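PDB 3N90: thylakoid lumenal 15 kDa protein 1, chloroplastic, which is of unknown function but folds as a right-handed quadrilateral beta helix of pentapeptide repeats in the chloroplast thylakoid lumen. Local coordinates for residues N103-R115 and D127-L141. The protein carries 2 engineered substitutions. Numbering follows the deposited sequence.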
loop_
_atom_site.group_PDB
_atom_site.type_symbol
_atom_site.label_atom_id
_atom_site.label_comp_id
_atom_site.label_asym_id
_atom_site.label_seq_id
_atom_site.Cartn_x
_atom_site.Cartn_y
_atom_site.Cartn_z
ATOM N N ASN A 103 -9.779 0.184 3.404
ATOM C CA ASN A 103 -9.812 0.056 4.859
ATOM C C ASN A 103 -8.446 0.413 5.394
ATOM O O ASN A 103 -7.479 -0.299 5.133
ATOM C CB ASN A 103 -10.220 -1.386 5.243
ATOM C CG ASN A 103 -10.196 -1.629 6.765
ATOM O OD1 ASN A 103 -9.866 -0.737 7.551
ATOM N ND2 ASN A 103 -10.538 -2.848 7.170
ATOM N N ILE A 104 -8.351 1.511 6.142
ATOM C CA ILE A 104 -7.066 1.981 6.663
ATOM C C ILE A 104 -6.968 1.934 8.190
ATOM O O ILE A 104 -6.190 2.695 8.776
ATOM C CB ILE A 104 -6.700 3.382 6.169
ATOM C CG1 ILE A 104 -7.766 4.423 6.586
ATOM C CG2 ILE A 104 -6.497 3.342 4.632
ATOM C CD1 ILE A 104 -7.318 5.853 6.402
ATOM N N THR A 105 -7.749 1.042 8.782
ATOM C CA THR A 105 -7.781 0.864 10.237
ATOM C C THR A 105 -6.398 0.438 10.672
ATOM O O THR A 105 -5.937 -0.643 10.287
ATOM C CB THR A 105 -8.763 -0.244 10.661
ATOM O OG1 THR A 105 -10.080 0.071 10.219
ATOM C CG2 THR A 105 -8.787 -0.397 12.216
ATOM N N GLY A 106 -5.739 1.280 11.464
ATOM C CA GLY A 106 -4.413 0.980 12.005
ATOM C C GLY A 106 -3.286 1.143 10.999
ATOM O O GLY A 106 -2.145 0.805 11.274
ATOM N N ALA A 107 -3.575 1.712 9.827
ATOM C CA ALA A 107 -2.495 2.050 8.894
ATOM C C ALA A 107 -1.586 3.179 9.414
ATOM O O ALA A 107 -2.045 4.122 10.070
ATOM C CB ALA A 107 -3.080 2.424 7.519
ATOM N N ASP A 108 -0.309 3.127 9.107
ATOM C CA ASP A 108 0.579 4.189 9.548
ATOM C C ASP A 108 1.069 5.081 8.399
ATOM O O ASP A 108 1.885 4.678 7.575
ATOM C CB ASP A 108 1.736 3.585 10.386
ATOM C CG ASP A 108 2.544 4.624 11.126
ATOM O OD1 ASP A 108 2.727 5.741 10.602
ATOM O OD2 ASP A 108 3.045 4.289 12.230
ATOM N N PHE A 109 0.577 6.332 8.365
ATOM C CA PHE A 109 0.894 7.272 7.310
ATOM C C PHE A 109 1.956 8.347 7.687
ATOM O O PHE A 109 1.976 9.410 7.093
ATOM C CB PHE A 109 -0.403 7.965 6.815
ATOM C CG PHE A 109 -1.350 7.062 6.052
ATOM C CD1 PHE A 109 -1.239 6.967 4.666
ATOM C CD2 PHE A 109 -2.376 6.375 6.697
ATOM C CE1 PHE A 109 -2.131 6.158 3.916
ATOM C CE2 PHE A 109 -3.274 5.561 5.984
ATOM C CZ PHE A 109 -3.151 5.450 4.575
ATOM N N THR A 110 2.837 8.060 8.653
ATOM C CA THR A 110 3.960 8.987 8.967
ATOM C C THR A 110 4.781 9.481 7.818
ATOM O O THR A 110 5.291 8.695 6.994
ATOM C CB THR A 110 4.968 8.348 9.942
ATOM O OG1 THR A 110 4.334 8.145 11.186
ATOM C CG2 THR A 110 6.214 9.245 10.118
ATOM N N ASP A 111 4.976 10.801 7.783
ATOM C CA ASP A 111 5.768 11.462 6.754
ATOM C C ASP A 111 5.300 11.115 5.351
ATOM O O ASP A 111 6.057 11.254 4.393
ATOM C CB ASP A 111 7.254 11.112 6.856
ATOM C CG ASP A 111 7.969 11.865 7.919
ATOM O OD1 ASP A 111 7.417 12.845 8.477
ATOM O OD2 ASP A 111 9.118 11.456 8.185
ATOM N N VAL A 112 4.049 10.678 5.216
ATOM C CA VAL A 112 3.507 10.543 3.884
ATOM C C VAL A 112 2.994 11.930 3.557
ATOM O O VAL A 112 2.063 12.417 4.244
ATOM C CB VAL A 112 2.362 9.494 3.823
ATOM C CG1 VAL A 112 1.655 9.531 2.444
ATOM C CG2 VAL A 112 2.922 8.107 4.140
ATOM N N PRO A 113 3.607 12.577 2.551
ATOM C CA PRO A 113 3.124 13.895 2.143
ATOM C C PRO A 113 1.714 13.723 1.556
ATOM O O PRO A 113 1.465 12.788 0.804
ATOM C CB PRO A 113 4.125 14.319 1.055
ATOM C CG PRO A 113 5.317 13.408 1.246
ATOM C CD PRO A 113 4.735 12.130 1.716
ATOM N N LEU A 114 0.788 14.584 1.945
ATOM C CA LEU A 114 -0.554 14.496 1.391
ATOM C C LEU A 114 -1.023 15.891 1.009
ATOM O O LEU A 114 -0.702 16.860 1.693
ATOM C CB LEU A 114 -1.541 13.893 2.400
ATOM C CG LEU A 114 -1.417 12.411 2.781
ATOM C CD1 LEU A 114 -2.406 12.067 3.930
ATOM C CD2 LEU A 114 -1.639 11.529 1.578
ATOM N N ARG A 115 -1.765 15.974 -0.077
ATOM C CA ARG A 115 -2.545 17.171 -0.358
ATOM C C ARG A 115 -3.710 17.257 0.621
ATOM O O ARG A 115 -4.212 16.230 1.124
ATOM C CB ARG A 115 -3.081 17.133 -1.784
ATOM C CG ARG A 115 -2.011 16.989 -2.876
ATOM C CD ARG A 115 -2.645 17.108 -4.243
ATOM N NE ARG A 115 -3.846 16.270 -4.360
ATOM C CZ ARG A 115 -3.835 15.019 -4.797
ATOM N NH1 ARG A 115 -2.683 14.464 -5.157
ATOM N NH2 ARG A 115 -4.974 14.323 -4.883
ATOM N N ASP A 127 -9.032 5.441 11.434
ATOM C CA ASP A 127 -9.129 5.069 12.842
ATOM C C ASP A 127 -8.077 4.018 13.234
ATOM O O ASP A 127 -7.320 3.538 12.394
ATOM C CB ASP A 127 -10.576 4.671 13.215
ATOM C CG ASP A 127 -11.012 3.323 12.666
ATOM O OD1 ASP A 127 -10.236 2.611 11.984
ATOM O OD2 ASP A 127 -12.170 2.957 12.950
ATOM N N GLY A 128 -7.981 3.712 14.522
ATOM C CA GLY A 128 -7.160 2.594 14.939
ATOM C C GLY A 128 -5.740 2.924 15.269
ATOM O O GLY A 128 -5.258 4.072 15.080
ATOM N N VAL A 129 -5.062 1.892 15.777
ATOM C CA VAL A 129 -3.659 1.966 16.106
ATOM C C VAL A 129 -2.985 0.826 15.365
ATOM O O VAL A 129 -3.525 -0.276 15.268
ATOM C CB VAL A 129 -3.360 1.794 17.635
ATOM C CG1 VAL A 129 -2.009 2.408 17.973
ATOM C CG2 VAL A 129 -4.456 2.447 18.485
ATOM N N ASN A 130 -1.812 1.125 14.860
ATOM C CA ASN A 130 -1.025 0.172 14.091
ATOM C C ASN A 130 -0.495 -0.951 14.987
ATOM O O ASN A 130 0.339 -0.676 15.863
ATOM C CB ASN A 130 0.118 0.924 13.433
ATOM C CG ASN A 130 0.921 0.055 12.489
ATOM O OD1 ASN A 130 1.933 -0.507 12.880
ATOM N ND2 ASN A 130 0.478 -0.053 11.244
ATOM N N ALA A 131 -0.982 -2.181 14.768
ATOM C CA ALA A 131 -0.582 -3.376 15.562
ATOM C C ALA A 131 0.920 -3.481 15.701
ATOM O O ALA A 131 1.410 -4.155 16.613
ATOM C CB ALA A 131 -1.108 -4.655 14.940
ATOM N N THR A 132 1.634 -2.841 14.774
ATOM C CA THR A 132 3.097 -2.886 14.692
ATOM C C THR A 132 3.763 -1.704 15.364
ATOM O O THR A 132 4.677 -1.891 16.160
ATOM C CB THR A 132 3.613 -3.061 13.201
ATOM O OG1 THR A 132 3.244 -4.362 12.728
ATOM C CG2 THR A 132 5.114 -2.882 13.092
ATOM N N THR A 133 3.299 -0.486 15.080
ATOM C CA THR A 133 3.997 0.709 15.564
ATOM C C THR A 133 3.322 1.411 16.762
ATOM O O THR A 133 3.929 2.250 17.408
ATOM C CB THR A 133 4.220 1.797 14.459
ATOM O OG1 THR A 133 2.960 2.389 14.106
ATOM C CG2 THR A 133 4.928 1.228 13.210
ATOM N N GLY A 134 2.069 1.107 17.038
ATOM C CA GLY A 134 1.391 1.848 18.104
ATOM C C GLY A 134 1.287 3.357 17.818
ATOM O O GLY A 134 1.112 4.180 18.737
ATOM N N ASN A 135 1.443 3.734 16.550
ATOM C CA ASN A 135 1.096 5.089 16.115
ATOM C C ASN A 135 -0.404 5.139 15.804
ATOM O O ASN A 135 -1.001 4.161 15.326
ATOM C CB ASN A 135 1.960 5.550 14.944
ATOM C CG ASN A 135 3.315 6.026 15.374
ATOM O OD1 ASN A 135 3.500 6.441 16.532
ATOM N ND2 ASN A 135 4.283 5.999 14.453
ATOM N N ALA A 136 -1.052 6.250 16.130
ATOM C CA ALA A 136 -2.492 6.306 15.914
ATOM C C ALA A 136 -2.717 6.809 14.494
ATOM O O ALA A 136 -2.090 7.795 14.091
ATOM C CB ALA A 136 -3.166 7.226 16.933
ATOM N N THR A 137 -3.575 6.119 13.738
ATOM C CA THR A 137 -3.676 6.369 12.276
ATOM C C THR A 137 -3.999 7.816 12.025
ATOM O O THR A 137 -3.351 8.454 11.219
ATOM C CB THR A 137 -4.698 5.451 11.571
ATOM O OG1 THR A 137 -4.232 4.101 11.654
ATOM C CG2 THR A 137 -4.868 5.836 10.066
ATOM N N ARG A 138 -4.948 8.338 12.798
ATOM C CA ARG A 138 -5.369 9.753 12.753
ATOM C C ARG A 138 -4.259 10.738 13.061
ATOM O O ARG A 138 -4.245 11.827 12.500
ATOM C CB ARG A 138 -6.534 9.980 13.715
ATOM C CG ARG A 138 -7.776 9.166 13.390
ATOM C CD ARG A 138 -8.969 9.616 14.203
ATOM N NE ARG A 138 -9.422 10.972 13.875
ATOM C CZ ARG A 138 -10.067 11.308 12.753
ATOM N NH1 ARG A 138 -10.322 10.407 11.812
ATOM N NH2 ARG A 138 -10.449 12.557 12.556
ATOM N N ASP A 139 -3.342 10.372 13.969
ATOM C CA ASP A 139 -2.195 11.230 14.277
ATOM C C ASP A 139 -1.178 11.248 13.166
ATOM O O ASP A 139 -0.620 12.299 12.835
ATOM C CB ASP A 139 -1.532 10.811 15.588
ATOM C CG ASP A 139 -2.412 11.062 16.783
ATOM O OD1 ASP A 139 -3.250 11.989 16.708
ATOM O OD2 ASP A 139 -2.259 10.343 17.793
ATOM N N THR A 140 -0.907 10.080 12.571
ATOM C CA THR A 140 0.038 10.021 11.470
ATOM C C THR A 140 -0.487 10.829 10.308
ATOM O O THR A 140 0.292 11.386 9.546
ATOM C CB THR A 140 0.339 8.554 11.037
ATOM O OG1 THR A 140 -0.836 7.954 10.485
ATOM C CG2 THR A 140 0.800 7.745 12.250
ATOM N N LEU A 141 -1.815 10.904 10.208
ATOM C CA LEU A 141 -2.495 11.683 9.170
ATOM C C LEU A 141 -2.733 13.134 9.584
ATOM O O LEU A 141 -3.104 13.960 8.755
ATOM C CB LEU A 141 -3.861 11.049 8.844
ATOM C CG LEU A 141 -3.856 9.781 7.988
ATOM C CD1 LEU A 141 -5.195 9.117 7.902
ATOM C CD2 LEU A 141 -3.297 10.069 6.594
HETATM O O HOH W 1 3.170 12.632 8.947
#
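The C-terminal end of the right-handed quadrilateral beta helix is capped: residues 127-141 lie against 103-115 of the second pentapeptide repeat. Two type II turns, I104 to A107 and F109 to V112, meet the cap. At the first, G106 N donates to D127 O at 2.9 Å. G106 O accepts from N130 ND2 at 2.8 Å, nearly in line with the carbonyl bond. A CB on G106 would clash with V129 O.

D108 reaches into the cap with CG anti to its backbone N (chi1 -168°). D108 OD2 takes T133 OG1 on its anti lone pair at 2.7 Å and N135 ND2 on its syn lone pair at 3.1 Å. D108 OD1 accepts from T110 N, closing an Asx turn, and from T110 OG1. Four bonds fix the carboxylate's rotation. With an alanine here, T133 OG1 and N135 ND2 would probably lose their shared acceptor and the Asx turn its closing bond.

Helix 137-140 supplies two more hydroxyls. T137 OG1 donates to A107 O at 2.7 Å. T140 OG1 accepts from F109 N at 3.0 Å and donates to T137 O. The T140 side chain crosses D108 at about a right angle, its CG2 next to D108 OD1. L141 lies alongside F109, with CD2 3.6 Å from F109 CB. L141 CD2 also presses tightly on L114 CD1 at 3.4 Å.

L114 and L141 touch L122, and I104 touches V125, so helix 116-125 packs beside this apolar patch. Backbone hydrogen bonds from T105 to N85, D108 to A86 and T110 to G90 join 103-115 to the preceding coil.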